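Local coordinates for hypothetical protein MTH1491 (Methanothermobacter thermautotrophicus, PDB 1L1S) that is of unknown function but belongs to the DsrE/DsrF-like family, whose better-known members take part in sulfur metabolism, at residues 57-60 and 61-65; 42-45 and 46-49; 101-104 and 105-108. One frame throughout, in Å; residues are numbered along the deposited sequence.

In the fold
Five parallel strands with helices packed around them frame all three contacts, which follow one another along the chain in the order contact 2, contact 1, contact 3. Contact 2 lies in the loop leaving strand 35-41; that loop leads to helix 56-64, where contact 1 sits, and contact 3 closes helix 96-105 just before strand 109-111. Contacts 1 and 2 have centres about 16 Å apart and meet where a methyl of Val59 packs on the Val48 carbonyl. Contacts 1 and 3 are on opposite sides of the chain's centre, about 24 Å between centres; for contacts 2 and 3 it is about 21 Å between centres. Contact 1 stays within its own chain, while contacts 2 and 3 also meet the second subunit.

Contact 1. Residues 57-60 and 61-65; sequences GDVS and ELTGQ
Val59 and Thr63 meet at a peptide carbonyl whose two faces are both used: Thr63 OG1 approaches Val59 O from one face at 2.9 Å, lying 35° above the carbonyl plane, while Thr63 N comes to Val59 O from the opposite face at 3.1 Å. Gly57 O is also gripped twice, but from a single face, by Glu61 N at 3.0 Å and by Ser60 OG at 3.2 Å. The hydroxyl of Ser60 gets there by standing between its own backbone N and carbonyl carbon (chi1 78°), which turns it back along the helix. Replacing Ser60 by an alanine would probably leave Gly57 O with the backbone donor of Glu61 as its one remaining grip of the two. The backbone bonds from Glu61 N and Thr63 N follow the i to i+4 pattern of helix 56-64, the helix of the beta-alpha-beta crossover between strands 35-41 and 68-72, and the two hydroxyls add to it. On its buried side Leu62 lays CG 3.5 Å from Asp58 O and goes on to Val25 and Met29 of helix 15-31 and to Phe69 of strand 68-72. Like charges come near where Asp58 OD1 lies 4.7 Å from Glu61 OE2. Arg26 of helix 15-31 forms a salt bridge with Asp58 OD1 and a weak, longer ion pair with Glu61 OE2, and its charge is likely to ease the carboxylates' repulsion.

Contact 2. Residues 42-45 and 46-49; sequences YSMG and VNVL
Val46 turns back on Ser43 with both its backbone and its side chain: Val46 N donates to Ser43 O at 3.0 Å, and the methyl CG2 of Val46 lies 3.1 Å from Ser43 O. The other methyl, Val46 CG1, rests 3.5 Å from Tyr42 CA. One residue on, Asn47 N donates to Met44 O at 3.1 Å, another bond reaching three residues back. Such successive i to i+3 bonds make a run of overlapping tight turns with helical backbone angles, not a regular alpha-helix. The side chains of Met44 and Asn47 cross at a slant, with the methyl CE of the selenomethionine 3.5 Å from Asn47 ND2. Asn47 holds its CG beside its own backbone N (chi1 -65°), which brings the amide back over the preceding turn. The chain enters these turns through Ser43, at a positive phi of 54°. Gly45 follows where a CB would clash with Tyr42 O. Farther out, Tyr42 meets the ring of His9 and packs on Leu20 of the second subunit, and Val46 lies against Thr75 of helix 73-78. Asn47 ND2 is hydrogen-bonded to Asp13 OD2, so the loop after strand 35-41 is tied to another loop of the same chain. The carboxylate would be expected to polarise the amide, and the bond is consistent with the amide being turned with its nitrogen toward Asp13 and beside the selenomethionine methyl.

Contact 3. Residues 101-104 and 105-108; sequences VRRQ and TEGW
Trp108 N donates to Arg103 O at 3.1 Å and Gly107 N to Gln104 O at 3.0 Å, the Schellman motif that ends helix 96-105, with Gly107 at a positive phi (98°) where a CB would collide with the preceding carbonyl oxygen. Over one face of the Trp108 ring runs the Arg103 side chain: CG of Arg103 makes a CH-pi contact 3.3 Å from the centroid of the five-membered ring. Bends at chi2 and chi3 then lay the guanidinium flat on the indole, planes only 3° apart. Its edge grips Glu106 side-on, Arg103 NE at 3.2 Å and Arg103 NH2 at 3.0 Å from the single oxygen Glu106 OE1. Arg103 NH1 forms a salt bridge with Glu38, and together these holds are likely to fix the group's rotation. A turn earlier, Thr105 OG1 and Thr105 N take Val101 O from opposite faces, the hydroxyl at 2.6 Å. A water donates to both Gln104 O and Trp108 O. Trp108 packs on Arg36 and Glu38 of strand 35-41, while in the second subunit Asp31, ending helix 15-31, takes a salt bridge from Arg102, and Tyr110 O of strand 109-111 accepts from Gln104 NE2.

Contact 1. Residues 57-60 and 61-65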
loop_
_atom_site.group_PDB
_atom_site.type_symbol
_atom_site.label_atom_id
_atom_site.label_comp_id
_atom_site.label_asym_id
_atom_site.label_seq_id
_atom_site.Cartn_x
_atom_site.Cartn_y
_atom_site.Cartn_z
ATOM N N GLY A 57 10.981 16.102 16.370
ATOM C CA GLY A 57 9.973 16.629 17.272
ATOM C C GLY A 57 8.675 15.851 17.113
ATOM O O GLY A 57 8.062 15.422 18.099
ATOM N N ASP A 58 8.255 15.655 15.862
ATOM C CA ASP A 58 7.029 14.920 15.588
ATOM C C ASP A 58 7.151 13.482 16.074
ATOM O O ASP A 58 6.237 12.955 16.719
ATOM C CB ASP A 58 6.705 14.949 14.088
ATOM C CG ASP A 58 6.174 16.298 13.631
ATOM O OD1 ASP A 58 5.297 16.855 14.322
ATOM O OD2 ASP A 58 6.619 16.801 12.579
ATOM N N VAL A 59 8.284 12.848 15.794
ATOM C CA VAL A 59 8.460 11.466 16.235
ATOM C C VAL A 59 8.480 11.315 17.755
ATOM O O VAL A 59 7.823 10.428 18.294
ATOM C CB VAL A 59 9.735 10.843 15.644
ATOM C CG1 VAL A 59 9.990 9.483 16.257
ATOM C CG2 VAL A 59 9.582 10.702 14.158
ATOM N N SER A 60 9.214 12.181 18.455
ATOM C CA SER A 60 9.269 12.064 19.913
ATOM C C SER A 60 7.897 12.319 20.527
ATOM O O SER A 60 7.470 11.598 21.428
ATOM C CB SER A 60 10.290 13.031 20.511
ATOM O OG SER A 60 9.769 14.347 20.562
ATOM N N GLU A 61 7.198 13.332 20.028
ATOM C CA GLU A 61 5.876 13.642 20.552
ATOM C C GLU A 61 4.885 12.486 20.406
ATOM O O GLU A 61 4.198 12.139 21.365
ATOM C CB GLU A 61 5.302 14.870 19.859
ATOM C CG GLU A 61 3.852 15.109 20.213
ATOM C CD GLU A 61 3.301 16.358 19.571
ATOM O OE1 GLU A 61 2.122 16.682 19.839
ATOM O OE2 GLU A 61 4.046 17.018 18.804
ATOM N N LEU A 62 4.805 11.892 19.213
ATOM C CA LEU A 62 3.873 10.782 18.996
ATOM C C LEU A 62 4.243 9.547 19.805
ATOM O O LEU A 62 3.381 8.735 20.158
ATOM C CB LEU A 62 3.797 10.423 17.507
ATOM C CG LEU A 62 3.075 11.469 16.652
ATOM C CD1 LEU A 62 3.276 11.210 15.173
ATOM C CD2 LEU A 62 1.616 11.445 17.002
ATOM N N THR A 63 5.530 9.400 20.085
ATOM C CA THR A 63 6.000 8.269 20.865
ATOM C C THR A 63 5.408 8.423 22.257
ATOM O O THR A 63 4.956 7.452 22.865
ATOM C CB THR A 63 7.544 8.263 20.962
ATOM O OG1 THR A 63 8.091 7.889 19.695
ATOM C CG2 THR A 63 8.031 7.289 22.045
ATOM N N GLY A 64 5.411 9.662 22.746
ATOM C CA GLY A 64 4.875 9.937 24.064
ATOM C C GLY A 64 3.387 9.651 24.121
ATOM O O GLY A 64 2.840 9.362 25.184
ATOM N N GLN A 65 2.725 9.721 22.974
ATOM C CA GLN A 65 1.295 9.465 22.937
ATOM C C GLN A 65 0.977 7.990 22.742
ATOM O O GLN A 65 -0.181 7.612 22.565
ATOM C CB GLN A 65 0.651 10.314 21.842
ATOM C CG GLN A 65 0.793 11.801 22.111
ATOM C CD GLN A 65 0.419 12.655 20.919
ATOM O OE1 GLN A 65 0.874 12.413 19.803
ATOM N NE2 GLN A 65 -0.402 13.673 21.152
#

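Contact 2. Residues 42-45 and 46-49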
loop_
_atom_site.group_PDB
_atom_site.type_symbol
_atom_site.label_atom_id
_atom_site.label_comp_id
_atom_site.label_asym_id
_atom_site.label_seq_id
_atom_site.Cartn_x
_atom_site.Cartn_y
_atom_site.Cartn_z
ATOM N N TYR A 42 11.442 1.531 6.773
ATOM C CA TYR A 42 12.656 0.869 6.316
ATOM C C TYR A 42 13.168 1.582 5.066
ATOM O O TYR A 42 12.532 2.520 4.590
ATOM C CB TYR A 42 12.439 -0.641 6.110
ATOM C CG TYR A 42 11.396 -1.064 5.097
ATOM C CD1 TYR A 42 11.686 -1.089 3.730
ATOM C CD2 TYR A 42 10.134 -1.495 5.508
ATOM C CE1 TYR A 42 10.745 -1.542 2.796
ATOM C CE2 TYR A 42 9.181 -1.948 4.581
ATOM C CZ TYR A 42 9.495 -1.969 3.229
ATOM O OH TYR A 42 8.558 -2.412 2.306
ATOM N N SER A 43 14.319 1.152 4.560
ATOM C CA SER A 43 14.960 1.789 3.417
ATOM C C SER A 43 15.113 3.272 3.750
ATOM O O SER A 43 15.386 3.631 4.900
ATOM C CB SER A 43 14.132 1.608 2.146
ATOM O OG SER A 43 14.762 2.237 1.033
HETATM N N MSE A 44 14.915 4.136 2.765
HETATM C CA MSE A 44 15.059 5.570 2.980
HETATM C C MSE A 44 14.176 6.057 4.119
HETATM O O MSE A 44 14.485 7.047 4.782
HETATM C CB MSE A 44 14.725 6.316 1.690
HETATM C CG MSE A 44 15.711 6.019 0.565
HETATM SE SE MSE A 44 17.531 6.419 1.148
HETATM C CE MSE A 44 17.429 8.362 0.965
ATOM N N GLY A 45 13.076 5.346 4.341
ATOM C CA GLY A 45 12.162 5.704 5.409
ATOM C C GLY A 45 12.790 5.767 6.795
ATOM O O GLY A 45 12.325 6.512 7.654
ATOM N N VAL A 46 13.846 5.004 7.047
ATOM C CA VAL A 46 14.433 5.074 8.382
ATOM C C VAL A 46 15.068 6.432 8.698
ATOM O O VAL A 46 15.195 6.799 9.872
ATOM C CB VAL A 46 15.458 3.962 8.612
ATOM C CG1 VAL A 46 14.776 2.613 8.422
ATOM C CG2 VAL A 46 16.642 4.127 7.681
ATOM N N ASN A 47 15.457 7.184 7.671
ATOM C CA ASN A 47 16.050 8.493 7.914
ATOM C C ASN A 47 15.112 9.351 8.760
ATOM O O ASN A 47 15.544 10.260 9.458
ATOM C CB ASN A 47 16.369 9.205 6.596
ATOM C CG ASN A 47 17.443 8.489 5.800
ATOM O OD1 ASN A 47 18.330 7.860 6.376
ATOM N ND2 ASN A 47 17.378 8.591 4.476
ATOM N N VAL A 48 13.822 9.042 8.709
ATOM C CA VAL A 48 12.843 9.785 9.484
ATOM C C VAL A 48 12.980 9.519 10.977
ATOM O O VAL A 48 12.586 10.347 11.804
ATOM C CB VAL A 48 11.410 9.428 9.049
ATOM C CG1 VAL A 48 10.415 9.908 10.094
ATOM C CG2 VAL A 48 11.108 10.078 7.704
ATOM N N LEU A 49 13.541 8.368 11.324
ATOM C CA LEU A 49 13.700 8.005 12.723
ATOM C C LEU A 49 15.069 8.377 13.316
ATOM O O LEU A 49 15.345 8.052 14.467
ATOM C CB LEU A 49 13.447 6.502 12.890
ATOM C CG LEU A 49 12.154 5.946 12.271
ATOM C CD1 LEU A 49 12.006 4.474 12.619
ATOM C CD2 LEU A 49 10.953 6.743 12.788
#

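Contact 3. Residues 101-104 and 105-108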
loop_
_atom_site.group_PDB
_atom_site.type_symbol
_atom_site.label_atom_id
_atom_site.label_comp_id
_atom_site.label_asym_id
_atom_site.label_seq_id
_atom_site.Cartn_x
_atom_site.Cartn_y
_atom_site.Cartn_z
ATOM N N VAL A 101 4.414 -8.320 8.288
ATOM C CA VAL A 101 3.719 -9.560 7.985
ATOM C C VAL A 101 3.238 -10.244 9.258
ATOM O O VAL A 101 2.118 -10.756 9.311
ATOM C CB VAL A 101 4.607 -10.530 7.156
ATOM C CG1 VAL A 101 3.964 -11.919 7.096
ATOM C CG2 VAL A 101 4.781 -9.983 5.735
ATOM N N ARG A 102 4.069 -10.243 10.292
ATOM C CA ARG A 102 3.667 -10.861 11.556
ATOM C C ARG A 102 2.451 -10.121 12.115
ATOM O O ARG A 102 1.485 -10.724 12.555
ATOM C CB ARG A 102 4.800 -10.788 12.585
ATOM C CG ARG A 102 6.027 -11.620 12.237
ATOM C CD ARG A 102 6.915 -11.797 13.459
ATOM N NE ARG A 102 8.009 -12.726 13.189
ATOM C CZ ARG A 102 9.160 -12.388 12.615
ATOM N NH1 ARG A 102 9.383 -11.134 12.251
ATOM N NH2 ARG A 102 10.085 -13.312 12.396
ATOM N N ARG A 103 2.524 -8.797 12.094
ATOM C CA ARG A 103 1.447 -7.974 12.610
ATOM C C ARG A 103 0.140 -8.239 11.858
ATOM O O ARG A 103 -0.897 -8.482 12.468
ATOM C CB ARG A 103 1.845 -6.505 12.504
ATOM C CG ARG A 103 1.523 -5.691 13.721
ATOM C CD ARG A 103 2.652 -5.600 14.762
ATOM N NE ARG A 103 2.636 -6.673 15.739
ATOM C CZ ARG A 103 3.172 -6.599 16.961
ATOM N NH1 ARG A 103 3.769 -5.498 17.390
ATOM N NH2 ARG A 103 3.135 -7.652 17.756
ATOM N N GLN A 104 0.196 -8.197 10.530
ATOM C CA GLN A 104 -0.988 -8.449 9.716
ATOM C C GLN A 104 -1.528 -9.834 10.039
ATOM O O GLN A 104 -2.737 -10.039 10.151
ATOM C CB GLN A 104 -0.649 -8.359 8.227
ATOM C CG GLN A 104 -0.668 -6.953 7.670
ATOM C CD GLN A 104 -0.507 -6.908 6.155
ATOM O OE1 GLN A 104 -1.209 -7.597 5.433
ATOM N NE2 GLN A 104 0.414 -6.075 5.676
ATOM N N THR A 105 -0.619 -10.781 10.217
ATOM C CA THR A 105 -1.004 -12.150 10.535
ATOM C C THR A 105 -1.686 -12.232 11.902
ATOM O O THR A 105 -2.529 -13.102 12.131
ATOM C CB THR A 105 0.224 -13.059 10.501
ATOM O OG1 THR A 105 0.812 -13.000 9.186
ATOM C CG2 THR A 105 -0.165 -14.504 10.829
ATOM N N GLU A 106 -1.334 -11.312 12.798
ATOM C CA GLU A 106 -1.923 -11.274 14.132
ATOM C C GLU A 106 -3.242 -10.488 14.156
ATOM O O GLU A 106 -3.797 -10.230 15.221
ATOM C CB GLU A 106 -0.940 -10.636 15.125
ATOM C CG GLU A 106 0.264 -11.485 15.466
ATOM C CD GLU A 106 1.467 -10.649 15.928
ATOM O OE1 GLU A 106 1.275 -9.481 16.347
ATOM O OE2 GLU A 106 2.601 -11.172 15.872
ATOM N N GLY A 107 -3.733 -10.088 12.987
ATOM C CA GLY A 107 -4.988 -9.347 12.935
ATOM C C GLY A 107 -4.898 -7.830 12.827
ATOM O O GLY A 107 -5.917 -7.150 12.783
ATOM N N TRP A 108 -3.695 -7.278 12.787
ATOM C CA TRP A 108 -3.564 -5.831 12.679
ATOM C C TRP A 108 -3.927 -5.341 11.274
ATOM O O TRP A 108 -3.716 -6.040 10.289
ATOM C CB TRP A 108 -2.124 -5.400 12.987
ATOM C CG TRP A 108 -1.679 -5.608 14.408
ATOM C CD1 TRP A 108 -1.735 -6.772 15.136
ATOM C CD2 TRP A 108 -1.053 -4.636 15.256
ATOM N NE1 TRP A 108 -1.185 -6.576 16.377
ATOM C CE2 TRP A 108 -0.754 -5.280 16.480
ATOM C CE3 TRP A 108 -0.712 -3.281 15.098
ATOM C CZ2 TRP A 108 -0.126 -4.614 17.549
ATOM C CZ3 TRP A 108 -0.090 -2.613 16.161
ATOM C CH2 TRP A 108 0.197 -3.289 17.374
HETATM O O HOH W 1 -4.716 -8.101 8.960
#